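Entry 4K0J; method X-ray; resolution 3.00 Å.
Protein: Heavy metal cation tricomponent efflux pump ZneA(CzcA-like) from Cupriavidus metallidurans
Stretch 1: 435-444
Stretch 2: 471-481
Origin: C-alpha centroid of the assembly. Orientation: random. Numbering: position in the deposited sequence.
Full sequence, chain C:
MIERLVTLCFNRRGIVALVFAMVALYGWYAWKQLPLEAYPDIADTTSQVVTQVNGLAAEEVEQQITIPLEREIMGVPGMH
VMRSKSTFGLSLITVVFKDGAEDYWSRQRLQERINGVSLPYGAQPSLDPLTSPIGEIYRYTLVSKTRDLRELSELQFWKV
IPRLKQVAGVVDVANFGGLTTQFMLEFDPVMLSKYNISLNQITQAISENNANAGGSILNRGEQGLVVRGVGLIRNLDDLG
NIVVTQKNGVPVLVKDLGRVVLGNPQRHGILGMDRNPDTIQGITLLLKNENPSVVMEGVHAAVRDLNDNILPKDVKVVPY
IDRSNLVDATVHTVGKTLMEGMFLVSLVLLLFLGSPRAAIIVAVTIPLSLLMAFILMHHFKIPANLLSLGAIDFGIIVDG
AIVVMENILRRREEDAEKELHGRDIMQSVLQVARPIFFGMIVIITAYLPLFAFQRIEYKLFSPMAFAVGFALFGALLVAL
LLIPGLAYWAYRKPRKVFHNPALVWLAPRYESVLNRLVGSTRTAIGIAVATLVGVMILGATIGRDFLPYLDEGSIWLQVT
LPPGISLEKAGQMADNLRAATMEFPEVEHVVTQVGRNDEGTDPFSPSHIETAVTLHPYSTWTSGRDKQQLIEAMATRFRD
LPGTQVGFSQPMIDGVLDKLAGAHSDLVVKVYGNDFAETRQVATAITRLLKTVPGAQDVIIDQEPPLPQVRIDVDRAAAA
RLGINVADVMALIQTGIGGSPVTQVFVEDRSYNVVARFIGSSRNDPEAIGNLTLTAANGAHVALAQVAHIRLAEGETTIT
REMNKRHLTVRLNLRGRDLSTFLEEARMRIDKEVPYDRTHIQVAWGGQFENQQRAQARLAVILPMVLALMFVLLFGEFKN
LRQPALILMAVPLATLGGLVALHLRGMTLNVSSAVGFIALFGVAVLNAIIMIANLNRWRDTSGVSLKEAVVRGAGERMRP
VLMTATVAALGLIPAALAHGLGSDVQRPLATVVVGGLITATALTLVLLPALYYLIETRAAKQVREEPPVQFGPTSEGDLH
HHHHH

Stretch 1, residues 435-444: PIFFGMIVII
Stretch 2 471-481: ALFGALLVALL

Two helices of one chain pack antiparallel, with an angle of 172° between their directions and 10.1 Å between axes at closest approach. Residues 435-444 are helical throughout. Residues 471-479 are helical, and Leu480 (phi/psi -115/46) leaves the helix. The register places Phe437 CA 7.0 Å from Leu476 CA and Ile444 CA 7.0 Å from Leu472 CA.

Backbone hydrogen bonds stay within each helix, for example Met440 N to Ile436 O and Leu476 N to Leu472 O, both 2.9 Å. None crosses between the stretches. The contact is apolar, filled largely by branched side chains, and buries 449 Å² in total. Ile436, Met440, Ile443, Leu472 and Ala475 are buried; Phe437 and Phe473 are on the surface. The CA-to-CB bonds of Ile436, Met440, Ile443, Ile444, Leu472, Leu476 and Leu480 point toward the other stretch.

Leu472 (chi1 -146°, chi2 m) gives up the most surface. Leu472 CD1 lies 3.6 Å from each of Met440 CE, Met440 O and Ile443 CG2. Leu472 CB lies 3.6 Å from Ile444 CG1. Ile443 is tt; Ile444 is mt, and Ile444 CD1 reaches Phe473 CB at 4.3 Å.

Met440 is mmm. The flexible, unbranched side chain brings Met440 CE to 3.8 Å from Ala475 CB, where the small alanine points toward the partner helix.

The CA-to-CB bond of Phe437 (t, chi2 89°) points sideways, but its ring comes nearer. Phe437 CD1 meets Leu476 CD1 (tp) obliquely at 3.6 Å. Ile436 (mm) closes this end, with Ile436 CG2 4.2 Å from Leu480 CD1 (mt).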

# COMPACT_ATOMS: atom_id res chain seq x y z
N PRO C 435 39.73 -12.38 25.79
CA PRO C 435 39.99 -11.03 25.28
C PRO C 435 39.62 -10.89 23.81
O PRO C 435 39.45 -9.77 23.33
CB PRO C 435 41.50 -10.87 25.46
CG PRO C 435 41.88 -11.86 26.49
CD PRO C 435 40.97 -13.02 26.26
N ILE C 436 39.52 -12.01 23.10
CA ILE C 436 39.15 -11.99 21.68
C ILE C 436 37.65 -11.96 21.45
O ILE C 436 37.16 -11.16 20.67
CB ILE C 436 39.81 -13.14 20.90
CG1 ILE C 436 41.20 -12.72 20.45
CG2 ILE C 436 38.98 -13.51 19.67
CD1 ILE C 436 41.21 -11.37 19.76
N PHE C 437 36.91 -12.83 22.14
CA PHE C 437 35.45 -12.80 22.04
C PHE C 437 34.95 -11.44 22.53
O PHE C 437 34.17 -10.78 21.84
CB PHE C 437 34.82 -13.93 22.86
CG PHE C 437 33.36 -14.14 22.58
CD1 PHE C 437 32.95 -14.99 21.56
CD2 PHE C 437 32.40 -13.48 23.32
CE1 PHE C 437 31.60 -15.18 21.30
CE2 PHE C 437 31.05 -13.66 23.06
CZ PHE C 437 30.65 -14.51 22.05
N PHE C 438 35.41 -11.02 23.70
CA PHE C 438 34.96 -9.75 24.24
C PHE C 438 35.54 -8.55 23.49
O PHE C 438 34.85 -7.55 23.31
CB PHE C 438 35.21 -9.66 25.75
CG PHE C 438 34.22 -10.43 26.57
CD1 PHE C 438 33.19 -11.12 25.95
CD2 PHE C 438 34.30 -10.45 27.95
CE1 PHE C 438 32.27 -11.83 26.69
CE2 PHE C 438 33.38 -11.16 28.70
CZ PHE C 438 32.36 -11.85 28.07
N GLY C 439 36.78 -8.65 23.04
CA GLY C 439 37.39 -7.59 22.26
C GLY C 439 36.67 -7.36 20.94
O GLY C 439 36.45 -6.22 20.53
N MET C 440 36.29 -8.45 20.28
CA MET C 440 35.61 -8.36 18.99
C MET C 440 34.13 -7.99 19.14
O MET C 440 33.57 -7.31 18.28
CB MET C 440 35.78 -9.66 18.19
CG MET C 440 37.23 -9.99 17.84
SD MET C 440 37.91 -9.09 16.44
CE MET C 440 37.50 -10.19 15.09
N ILE C 441 33.50 -8.42 20.23
CA ILE C 441 32.14 -7.96 20.48
C ILE C 441 32.17 -6.48 20.86
O ILE C 441 31.18 -5.77 20.72
CB ILE C 441 31.40 -8.79 21.56
CG1 ILE C 441 29.88 -8.60 21.43
CG2 ILE C 441 31.86 -8.42 22.96
CD1 ILE C 441 29.08 -9.25 22.54
N VAL C 442 33.33 -6.03 21.34
CA VAL C 442 33.52 -4.62 21.63
C VAL C 442 33.72 -3.83 20.34
O VAL C 442 33.17 -2.74 20.20
CB VAL C 442 34.70 -4.38 22.61
CG1 VAL C 442 35.25 -2.97 22.46
CG2 VAL C 442 34.25 -4.61 24.04
N ILE C 443 34.48 -4.37 19.40
CA ILE C 443 34.65 -3.67 18.13
C ILE C 443 33.35 -3.69 17.33
O ILE C 443 33.09 -2.80 16.52
CB ILE C 443 35.84 -4.21 17.30
CG1 ILE C 443 36.18 -3.26 16.16
CG2 ILE C 443 35.53 -5.58 16.74
CD1 ILE C 443 37.31 -3.75 15.28
N ILE C 444 32.51 -4.69 17.59
CA ILE C 444 31.19 -4.76 16.97
C ILE C 444 30.21 -3.78 17.62
O ILE C 444 29.46 -3.10 16.92
CB ILE C 444 30.62 -6.20 17.00
CG1 ILE C 444 31.05 -6.95 15.75
CG2 ILE C 444 29.11 -6.18 17.09
CD1 ILE C 444 30.50 -8.36 15.66
N ALA C 471 30.74 -9.46 8.75
CA ALA C 471 32.09 -9.97 8.50
C ALA C 471 32.88 -10.10 9.79
O ALA C 471 33.78 -10.94 9.89
CB ALA C 471 32.82 -9.09 7.52
N LEU C 472 32.56 -9.27 10.78
CA LEU C 472 33.25 -9.30 12.06
C LEU C 472 32.82 -10.54 12.82
O LEU C 472 33.65 -11.27 13.36
CB LEU C 472 32.91 -8.05 12.87
CG LEU C 472 34.01 -7.48 13.77
CD1 LEU C 472 34.32 -8.42 14.92
CD2 LEU C 472 35.26 -7.19 12.96
N PHE C 473 31.51 -10.77 12.85
CA PHE C 473 30.98 -11.97 13.49
C PHE C 473 31.50 -13.22 12.78
O PHE C 473 31.67 -14.27 13.39
CB PHE C 473 29.46 -11.96 13.50
CG PHE C 473 28.86 -13.14 14.20
CD1 PHE C 473 28.93 -13.26 15.58
CD2 PHE C 473 28.22 -14.14 13.48
CE1 PHE C 473 28.38 -14.35 16.23
CE2 PHE C 473 27.67 -15.23 14.13
CZ PHE C 473 27.75 -15.34 15.50
N GLY C 474 31.76 -13.09 11.48
CA GLY C 474 32.33 -14.17 10.70
C GLY C 474 33.78 -14.41 11.08
O GLY C 474 34.24 -15.55 11.11
N ALA C 475 34.49 -13.33 11.35
CA ALA C 475 35.89 -13.41 11.77
C ALA C 475 35.97 -14.10 13.12
O ALA C 475 36.87 -14.91 13.37
CB ALA C 475 36.50 -12.02 11.86
N LEU C 476 35.01 -13.78 13.99
CA LEU C 476 34.87 -14.45 15.27
C LEU C 476 34.61 -15.94 15.06
O LEU C 476 35.30 -16.79 15.63
CB LEU C 476 33.71 -13.84 16.06
CG LEU C 476 33.28 -14.58 17.32
CD1 LEU C 476 34.41 -14.60 18.34
CD2 LEU C 476 32.02 -13.97 17.91
N LEU C 477 33.63 -16.25 14.22
CA LEU C 477 33.21 -17.62 13.96
C LEU C 477 34.27 -18.43 13.20
O LEU C 477 34.16 -19.64 13.07
CB LEU C 477 31.89 -17.63 13.19
CG LEU C 477 31.07 -18.92 13.15
CD1 LEU C 477 30.50 -19.24 14.52
CD2 LEU C 477 29.97 -18.83 12.11
N VAL C 478 35.30 -17.75 12.69
CA VAL C 478 36.36 -18.42 11.95
C VAL C 478 37.59 -18.64 12.82
O VAL C 478 38.15 -19.73 12.86
CB VAL C 478 36.78 -17.62 10.69
CG1 VAL C 478 38.18 -17.99 10.24
CG2 VAL C 478 35.78 -17.84 9.57
N ALA C 479 38.00 -17.58 13.53
CA ALA C 479 39.22 -17.59 14.32
C ALA C 479 39.20 -18.62 15.45
O ALA C 479 40.24 -19.16 15.83
CB ALA C 479 39.49 -16.21 14.88
N LEU C 480 38.01 -18.88 15.98
CA LEU C 480 37.86 -19.82 17.07
C LEU C 480 37.04 -21.03 16.61
O LEU C 480 36.13 -21.47 17.31
CB LEU C 480 37.18 -19.15 18.26
CG LEU C 480 37.74 -17.77 18.65
CD1 LEU C 480 37.02 -17.23 19.87
CD2 LEU C 480 39.23 -17.82 18.89
N LEU C 481 37.38 -21.56 15.44
CA LEU C 481 36.66 -22.69 14.87
C LEU C 481 37.44 -23.39 13.76
O LEU C 481 37.85 -24.54 13.91
CB LEU C 481 35.29 -22.25 14.36
CG LEU C 481 34.09 -22.86 15.08
CD1 LEU C 481 32.91 -21.91 15.04
CD2 LEU C 481 33.71 -24.18 14.45